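Local atomic coordinates of halogenase (Chondromyces crocatus, PDB entry 3E1T), a protein that binds flavin-adenine dinucleotide and, as an FAD-dependent halogenase, probably chlorinates an aromatic group during the biosynthesis of chondrochloren. Residues F73-K85 / R206-W219. Residues are numbered along the deposited sequence; the frame is centred on the assembly and turned at random.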
ATOM      1  N   PHE A  73      -2.562 -14.800 -13.659  1.00 46.86           N
ATOM      2  CA  PHE A  73      -1.684 -14.185 -12.669  1.00 45.05           C
ATOM      3  C   PHE A  73      -1.066 -15.318 -11.862  1.00 44.63           C
ATOM      4  O   PHE A  73      -1.796 -16.191 -11.391  1.00 44.80           O
ATOM      5  CB  PHE A  73      -2.480 -13.299 -11.689  1.00 44.22           C
ATOM      6  CG  PHE A  73      -3.162 -12.104 -12.316  1.00 42.30           C
ATOM      7  CD1 PHE A  73      -2.514 -11.308 -13.255  1.00 40.70           C
ATOM      8  CD2 PHE A  73      -4.441 -11.742 -11.903  1.00 40.52           C
ATOM      9  CE1 PHE A  73      -3.147 -10.191 -13.803  1.00 40.71           C
ATOM     10  CE2 PHE A  73      -5.086 -10.628 -12.442  1.00 40.29           C
ATOM     11  CZ  PHE A  73      -4.444  -9.850 -13.392  1.00 41.26           C
ATOM     12  N   PRO A  74       0.269 -15.306 -11.679  1.00 44.02           N
ATOM     13  CA  PRO A  74       0.901 -16.264 -10.771  1.00 43.67           C
ATOM     14  C   PRO A  74       0.233 -16.307  -9.404  1.00 43.41           C
ATOM     15  O   PRO A  74      -0.169 -15.266  -8.879  1.00 43.15           O
ATOM     16  CB  PRO A  74       2.327 -15.730 -10.641  1.00 43.66           C
ATOM     17  CG  PRO A  74       2.582 -15.071 -11.937  1.00 43.76           C
ATOM     18  CD  PRO A  74       1.267 -14.431 -12.320  1.00 43.88           C
ATOM     19  N   ILE A  75       0.124 -17.507  -8.842  1.00 43.25           N
ATOM     20  CA  ILE A  75      -0.571 -17.732  -7.573  1.00 43.06           C
ATOM     21  C   ILE A  75       0.412 -17.620  -6.421  1.00 42.69           C
ATOM     22  O   ILE A  75       1.384 -18.372  -6.348  1.00 42.66           O
ATOM     23  CB  ILE A  75      -1.271 -19.125  -7.530  1.00 43.56           C
ATOM     24  CG1 ILE A  75      -2.394 -19.201  -8.570  1.00 44.40           C
ATOM     25  CG2 ILE A  75      -1.807 -19.453  -6.122  1.00 42.69           C
ATOM     26  CD1 ILE A  75      -1.911 -19.595  -9.967  1.00 46.68           C
ATOM     27  N   LYS A  76       0.140 -16.678  -5.520  1.00 41.81           N
ATOM     28  CA  LYS A  76       1.027 -16.387  -4.397  1.00 40.68           C
ATOM     29  C   LYS A  76       0.518 -17.053  -3.118  1.00 40.42           C
ATOM     30  O   LYS A  76      -0.531 -16.682  -2.582  1.00 40.48           O
ATOM     31  CB  LYS A  76       1.147 -14.868  -4.230  1.00 40.48           C
ATOM     32  CG  LYS A  76       1.939 -14.396  -3.027  1.00 38.64           C
ATOM     33  CD  LYS A  76       1.626 -12.924  -2.763  1.00 36.24           C
ATOM     34  CE  LYS A  76       2.480 -12.393  -1.641  1.00 35.00           C
ATOM     35  NZ  LYS A  76       2.229 -10.942  -1.417  1.00 33.18           N
ATOM     36  N   ARG A  77       1.273 -18.031  -2.626  1.00 40.12           N
ATOM     37  CA  ARG A  77       0.885 -18.797  -1.439  1.00 39.93           C
ATOM     38  C   ARG A  77       1.461 -18.219  -0.156  1.00 38.92           C
ATOM     39  O   ARG A  77       1.053 -18.586   0.950  1.00 38.81           O
ATOM     40  CB  ARG A  77       1.330 -20.256  -1.584  1.00 40.44           C
ATOM     41  CG  ARG A  77       0.712 -20.995  -2.760  1.00 43.21           C
ATOM     42  CD  ARG A  77      -0.638 -21.605  -2.412  1.00 46.67           C
ATOM     43  NE  ARG A  77      -1.167 -22.373  -3.541  1.00 50.16           N
ATOM     44  CZ  ARG A  77      -2.404 -22.860  -3.610  1.00 51.59           C
ATOM     45  NH1 ARG A  77      -3.262 -22.665  -2.611  1.00 51.41           N
ATOM     46  NH2 ARG A  77      -2.786 -23.539  -4.688  1.00 52.09           N
ATOM     47  N   GLY A  78       2.419 -17.319  -0.310  1.00 38.35           N
ATOM     48  CA  GLY A  78       3.115 -16.715   0.821  1.00 37.28           C
ATOM     49  C   GLY A  78       4.374 -16.077   0.292  1.00 37.24           C
ATOM     50  O   GLY A  78       4.424 -15.641  -0.866  1.00 36.83           O
ATOM     51  N   GLY A  79       5.409 -16.039   1.121  1.00 37.24           N
ATOM     52  CA  GLY A  79       6.667 -15.445   0.698  1.00 37.49           C
ATOM     53  C   GLY A  79       7.905 -16.042   1.331  1.00 37.50           C
ATOM     54  O   GLY A  79       7.844 -16.731   2.356  1.00 37.62           O
ATOM     55  N   THR A  80       9.034 -15.762   0.701  1.00 37.66           N
ATOM     56  CA  THR A  80      10.329 -16.173   1.196  1.00 37.93           C
ATOM     57  C   THR A  80      11.145 -14.932   1.569  1.00 37.93           C
ATOM     58  O   THR A  80      11.127 -13.929   0.851  1.00 37.58           O
ATOM     59  CB  THR A  80      11.050 -17.002   0.143  1.00 38.00           C
ATOM     60  OG1 THR A  80      10.177 -18.051  -0.298  1.00 38.96           O
ATOM     61  CG2 THR A  80      12.325 -17.608   0.704  1.00 38.68           C
ATOM     62  N   PHE A  81      11.825 -15.006   2.708  1.00 37.99           N
ATOM     63  CA  PHE A  81      12.652 -13.912   3.204  1.00 38.23           C
ATOM     64  C   PHE A  81      14.069 -14.351   3.487  1.00 38.85           C
ATOM     65  O   PHE A  81      14.293 -15.378   4.133  1.00 38.51           O
ATOM     66  CB  PHE A  81      12.073 -13.339   4.494  1.00 38.47           C
ATOM     67  CG  PHE A  81      10.927 -12.401   4.283  1.00 37.62           C
ATOM     68  CD1 PHE A  81       9.623 -12.863   4.335  1.00 39.33           C
ATOM     69  CD2 PHE A  81      11.152 -11.051   4.049  1.00 38.00           C
ATOM     70  CE1 PHE A  81       8.549 -11.984   4.142  1.00 40.31           C
ATOM     71  CE2 PHE A  81      10.088 -10.166   3.852  1.00 37.42           C
ATOM     72  CZ  PHE A  81       8.792 -10.634   3.896  1.00 38.20           C
ATOM     73  N   ARG A  82      15.020 -13.569   2.985  1.00 38.86           N
ATOM     74  CA  ARG A  82      16.376 -13.578   3.508  1.00 39.51           C
ATOM     75  C   ARG A  82      16.519 -12.320   4.376  1.00 39.22           C
ATOM     76  O   ARG A  82      16.747 -11.208   3.881  1.00 38.93           O
ATOM     77  CB  ARG A  82      17.402 -13.688   2.368  1.00 39.36           C
ATOM     78  CG  ARG A  82      18.692 -12.917   2.537  1.00 42.15           C
ATOM     79  CD  ARG A  82      19.693 -13.580   3.443  1.00 44.00           C
ATOM     80  NE  ARG A  82      19.405 -13.405   4.863  1.00 46.34           N
ATOM     81  CZ  ARG A  82      19.726 -12.337   5.590  1.00 45.65           C
ATOM     82  NH1 ARG A  82      20.319 -11.289   5.034  1.00 46.28           N
ATOM     83  NH2 ARG A  82      19.429 -12.313   6.880  1.00 46.19           N
ATOM     84  N   TRP A  83      16.360 -12.518   5.683  1.00 39.23           N
ATOM     85  CA  TRP A  83      16.071 -11.430   6.598  1.00 39.78           C
ATOM     86  C   TRP A  83      16.184 -11.932   8.024  1.00 41.28           C
ATOM     87  O   TRP A  83      15.665 -12.996   8.353  1.00 41.14           O
ATOM     88  CB  TRP A  83      14.630 -10.970   6.365  1.00 38.44           C
ATOM     89  CG  TRP A  83      14.264  -9.583   6.843  1.00 36.16           C
ATOM     90  CD1 TRP A  83      14.152  -9.151   8.130  1.00 35.18           C
ATOM     91  CD2 TRP A  83      13.900  -8.474   6.014  1.00 35.10           C
ATOM     92  NE1 TRP A  83      13.770  -7.823   8.156  1.00 33.94           N
ATOM     93  CE2 TRP A  83      13.605  -7.388   6.869  1.00 34.23           C
ATOM     94  CE3 TRP A  83      13.802  -8.292   4.628  1.00 33.20           C
ATOM     95  CZ2 TRP A  83      13.213  -6.137   6.382  1.00 34.91           C
ATOM     96  CZ3 TRP A  83      13.419  -7.043   4.146  1.00 34.83           C
ATOM     97  CH2 TRP A  83      13.127  -5.986   5.022  1.00 34.89           C
ATOM     98  N   GLY A  84      16.844 -11.147   8.867  1.00 43.15           N
ATOM     99  CA  GLY A  84      16.988 -11.471  10.280  1.00 45.97           C
ATOM    100  C   GLY A  84      18.389 -11.921  10.643  1.00 48.17           C
ATOM    101  O   GLY A  84      19.381 -11.470  10.053  1.00 47.63           O
ATOM    102  N   LYS A  85      18.449 -12.831  11.613  1.00 50.39           N
ATOM    103  CA  LYS A  85      19.698 -13.356  12.160  1.00 52.88           C
ATOM    104  C   LYS A  85      20.396 -14.342  11.216  1.00 53.93           C
ATOM    105  O   LYS A  85      21.586 -14.194  10.933  1.00 54.54           O
ATOM    106  CB  LYS A  85      19.414 -14.025  13.510  1.00 52.94           C
ATOM    107  CG  LYS A  85      20.494 -13.818  14.552  1.00 53.89           C
ATOM    108  CD  LYS A  85      20.184 -14.569  15.844  1.00 53.70           C
ATOM    109  CE  LYS A  85      20.033 -16.081  15.615  1.00 55.69           C
ATOM    110  NZ  LYS A  85      21.213 -16.713  14.938  1.00 55.96           N
ATOM    111  N   ARG A 206       6.629 -23.255  -4.752  1.00 46.13           N
ATOM    112  CA  ARG A 206       6.671 -21.862  -4.323  1.00 45.46           C
ATOM    113  C   ARG A 206       7.146 -20.896  -5.403  1.00 44.79           C
ATOM    114  O   ARG A 206       7.561 -19.775  -5.088  1.00 44.47           O
ATOM    115  CB  ARG A 206       7.569 -21.729  -3.095  1.00 45.70           C
ATOM    116  CG  ARG A 206       6.896 -22.098  -1.788  1.00 47.37           C
ATOM    117  CD  ARG A 206       7.909 -22.404  -0.697  1.00 50.02           C
ATOM    118  NE  ARG A 206       9.055 -21.489  -0.694  1.00 52.27           N
ATOM    119  CZ  ARG A 206      10.331 -21.857  -0.826  1.00 53.09           C
ATOM    120  NH1 ARG A 206      10.659 -23.140  -0.973  1.00 54.15           N
ATOM    121  NH2 ARG A 206      11.287 -20.935  -0.803  1.00 52.32           N
ATOM    122  N   GLN A 207       7.075 -21.316  -6.665  1.00 43.78           N
ATOM    123  CA  GLN A 207       7.571 -20.501  -7.781  1.00 43.32           C
ATOM    124  C   GLN A 207       6.939 -19.106  -7.837  1.00 42.87           C
ATOM    125  O   GLN A 207       7.566 -18.162  -8.313  1.00 42.54           O
ATOM    126  CB  GLN A 207       7.345 -21.205  -9.124  1.00 43.54           C
ATOM    127  CG  GLN A 207       8.008 -22.572  -9.265  1.00 44.04           C
ATOM    128  CD  GLN A 207       7.074 -23.712  -8.901  1.00 45.47           C
ATOM    129  OE1 GLN A 207       6.407 -23.673  -7.865  1.00 45.23           O
ATOM    130  NE2 GLN A 207       7.013 -24.737  -9.762  1.00 45.35           N
ATOM    131  N   GLY A 208       5.701 -18.995  -7.351  1.00 42.58           N
ATOM    132  CA  GLY A 208       4.908 -17.769  -7.471  1.00 42.30           C
ATOM    133  C   GLY A 208       4.923 -16.895  -6.234  1.00 42.21           C
ATOM    134  O   GLY A 208       4.276 -15.834  -6.205  1.00 42.60           O
ATOM    135  N   ASN A 209       5.650 -17.343  -5.207  1.00 41.50           N
ATOM    136  CA  ASN A 209       5.865 -16.565  -3.999  1.00 40.54           C
ATOM    137  C   ASN A 209       6.693 -15.325  -4.281  1.00 39.42           C
ATOM    138  O   ASN A 209       7.518 -15.307  -5.203  1.00 40.12           O
ATOM    139  CB  ASN A 209       6.590 -17.387  -2.930  1.00 40.82           C
ATOM    140  CG  ASN A 209       5.672 -18.302  -2.170  1.00 41.58           C
ATOM    141  OD1 ASN A 209       4.620 -18.695  -2.660  1.00 43.21           O
ATOM    142  ND2 ASN A 209       6.067 -18.646  -0.954  1.00 43.04           N
ATOM    143  N   ILE A 210       6.470 -14.288  -3.481  1.00 37.73           N
ATOM    144  CA  ILE A 210       7.368 -13.141  -3.472  1.00 36.03           C
ATOM    145  C   ILE A 210       8.627 -13.516  -2.696  1.00 35.27           C
ATOM    146  O   ILE A 210       8.567 -14.265  -1.702  1.00 35.01           O
ATOM    147  CB  ILE A 210       6.694 -11.861  -2.871  1.00 35.91           C
ATOM    148  CG1 ILE A 210       7.626 -10.646  -2.981  1.00 35.00           C
ATOM    149  CG2 ILE A 210       6.256 -12.099  -1.427  1.00 35.23           C
ATOM    150  CD1 ILE A 210       6.975  -9.291  -2.623  1.00 35.74           C
ATOM    151  N   LEU A 211       9.759 -13.019  -3.177  1.00 34.14           N
ATOM    152  CA  LEU A 211      11.016 -13.109  -2.459  1.00 33.58           C
ATOM    153  C   LEU A 211      11.480 -11.698  -2.076  1.00 33.00           C
ATOM    154  O   LEU A 211      11.515 -10.801  -2.922  1.00 32.83           O
ATOM    155  CB  LEU A 211      12.079 -13.790  -3.333  1.00 33.47           C
ATOM    156  CG  LEU A 211      13.545 -13.714  -2.883  1.00 33.76           C
ATOM    157  CD1 LEU A 211      13.822 -14.628  -1.692  1.00 34.34           C
ATOM    158  CD2 LEU A 211      14.483 -14.051  -4.051  1.00 34.16           C
ATOM    159  N   SER A 212      11.812 -11.508  -0.802  1.00 32.48           N
ATOM    160  CA  SER A 212      12.418 -10.262  -0.327  1.00 32.33           C
ATOM    161  C   SER A 212      13.722 -10.597   0.371  1.00 32.06           C
ATOM    162  O   SER A 212      13.769 -11.510   1.210  1.00 32.17           O
ATOM    163  CB  SER A 212      11.491  -9.518   0.636  1.00 31.76           C
ATOM    164  OG  SER A 212      10.175  -9.416   0.112  1.00 34.15           O
ATOM    165  N   ALA A 213      14.769  -9.853   0.034  1.00 31.42           N
ATOM    166  CA  ALA A 213      16.107 -10.166   0.495  1.00 31.40           C
ATOM    167  C   ALA A 213      16.908  -8.940   0.956  1.00 31.35           C
ATOM    168  O   ALA A 213      17.190  -8.030   0.176  1.00 31.59           O
ATOM    169  CB  ALA A 213      16.866 -10.938  -0.605  1.00 31.45           C
ATOM    170  N   ALA A 214      17.284  -8.942   2.227  1.00 31.20           N
ATOM    171  CA  ALA A 214      18.126  -7.908   2.808  1.00 31.85           C
ATOM    172  C   ALA A 214      19.589  -8.048   2.376  1.00 32.43           C
ATOM    173  O   ALA A 214      20.104  -9.165   2.241  1.00 32.58           O
ATOM    174  CB  ALA A 214      18.020  -7.953   4.319  1.00 31.85           C
ATOM    175  N   PHE A 215      20.240  -6.915   2.130  1.00 32.06           N
ATOM    176  CA  PHE A 215      21.689  -6.867   1.899  1.00 32.21           C
ATOM    177  C   PHE A 215      22.262  -5.658   2.630  1.00 32.32           C
ATOM    178  O   PHE A 215      21.568  -5.065   3.462  1.00 32.21           O
ATOM    179  CB  PHE A 215      22.035  -6.884   0.409  1.00 32.24           C
ATOM    180  CG  PHE A 215      21.677  -5.623  -0.335  1.00 32.04           C
ATOM    181  CD1 PHE A 215      22.683  -4.811  -0.865  1.00 32.02           C
ATOM    182  CD2 PHE A 215      20.345  -5.265  -0.540  1.00 31.84           C
ATOM    183  CE1 PHE A 215      22.379  -3.667  -1.576  1.00 31.12           C
ATOM    184  CE2 PHE A 215      20.020  -4.106  -1.256  1.00 31.01           C
ATOM    185  CZ  PHE A 215      21.038  -3.306  -1.770  1.00 31.97           C
ATOM    186  N   GLN A 216      23.514  -5.284   2.356  1.00 32.45           N
ATOM    187  CA  GLN A 216      24.166  -4.298   3.227  1.00 32.37           C
ATOM    188  C   GLN A 216      23.536  -2.908   3.173  1.00 32.01           C
ATOM    189  O   GLN A 216      23.579  -2.170   4.159  1.00 32.22           O
ATOM    190  CB  GLN A 216      25.672  -4.191   2.971  1.00 32.92           C
ATOM    191  CG  GLN A 216      26.387  -3.518   4.132  1.00 34.03           C
ATOM    192  CD  GLN A 216      27.880  -3.496   3.998  1.00 37.78           C
ATOM    193  OE1 GLN A 216      28.588  -3.951   4.901  1.00 40.24           O
ATOM    194  NE2 GLN A 216      28.384  -2.953   2.881  1.00 36.29           N
ATOM    195  N   ASP A 217      22.994  -2.540   2.014  1.00 31.70           N
ATOM    196  CA  ASP A 217      22.482  -1.177   1.797  1.00 31.22           C
ATOM    197  C   ASP A 217      20.944  -1.091   1.752  1.00 30.85           C
ATOM    198  O   ASP A 217      20.381  -0.038   1.422  1.00 31.45           O
ATOM    199  CB  ASP A 217      23.097  -0.570   0.530  1.00 31.35           C
ATOM    200  CG  ASP A 217      24.530  -0.069   0.742  1.00 31.87           C
ATOM    201  OD1 ASP A 217      25.056  -0.159   1.866  1.00 31.69           O
ATOM    202  OD2 ASP A 217      25.121   0.444  -0.222  1.00 33.47           O
ATOM    203  N   GLY A 218      20.267  -2.179   2.096  1.00 29.66           N
ATOM    204  CA  GLY A 218      18.801  -2.200   2.062  1.00 28.96           C
ATOM    205  C   GLY A 218      18.264  -3.567   1.761  1.00 28.67           C
ATOM    206  O   GLY A 218      18.778  -4.561   2.271  1.00 28.32           O
ATOM    207  N   TRP A 219      17.227  -3.632   0.935  1.00 27.87           N
ATOM    208  CA  TRP A 219      16.633  -4.914   0.586  1.00 28.22           C
ATOM    209  C   TRP A 219      16.009  -4.908  -0.799  1.00 28.06           C
ATOM    210  O   TRP A 219      15.686  -3.852  -1.337  1.00 28.43           O
ATOM    211  CB  TRP A 219      15.620  -5.389   1.652  1.00 28.16           C
ATOM    212  CG  TRP A 219      14.406  -4.503   1.822  1.00 27.78           C
ATOM    213  CD1 TRP A 219      14.319  -3.373   2.581  1.00 28.20           C
ATOM    214  CD2 TRP A 219      13.105  -4.698   1.243  1.00 27.49           C
ATOM    215  NE1 TRP A 219      13.048  -2.842   2.501  1.00 27.26           N
ATOM    216  CE2 TRP A 219      12.287  -3.631   1.684  1.00 27.00           C
ATOM    217  CE3 TRP A 219      12.562  -5.653   0.379  1.00 28.22           C
ATOM    218  CZ2 TRP A 219      10.952  -3.493   1.288  1.00 28.21           C
ATOM    219  CZ3 TRP A 219      11.229  -5.525  -0.009  1.00 28.56           C
ATOM    220  CH2 TRP A 219      10.438  -4.450   0.447  1.00 28.01           C
TER
HETATM  221  O   HOH W   1       3.608 -20.987  -6.293  1.00 49.86           O
HETATM  222  O   HOH W   2       8.806 -12.240   0.903  1.00 42.62           O
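Strands 78-82 and 210-215 run parallel, their axes 4.8 Å apart at 19°, and four hydrogen bonds alternate between them: Thr80 N to Ile210 O, Ser212 N to Thr80 O, Arg82 N to Ser212 O and Ala214 N to Arg82 O, all 2.9-3.0 Å. On the face carrying Ile210, Phe81 and Ser212, the extended Lys76 chain lies alongside Ile210, CE 3.8 Å from CG2, and its NZ hydrogen-bonds Ser49 OG and Leu50 O; the Ile210 side chain is about 5 Å from FAD. Phe81 CE2 lies 3.6 Å from Ser212 CB, while a water bridges Thr80 O and Ser212 OG. Beyond the strand end, Trp83 presents its edge to the face of Trp219 in a T-shaped pair, planes at 64°, with Trp83 CZ3 3.6 Å from Trp219 CG. With CG between the backbone N and the carbonyl carbon (chi1 64°), the Trp219 indole turns its face to Trp83. Replacing Trp219 with alanine would probably leave the Trp83 edge without its aromatic partner and Tyr366 OH without the indole N-H. On the opposite face, Arg206 NH2 donates almost straight to Thr80 OG1 (3.1 Å), which lies in the guanidinium plane. Helix 260-266 covers Leu211 and Ala213 there; strand 75-82 also pairs antiparallel with 90-93.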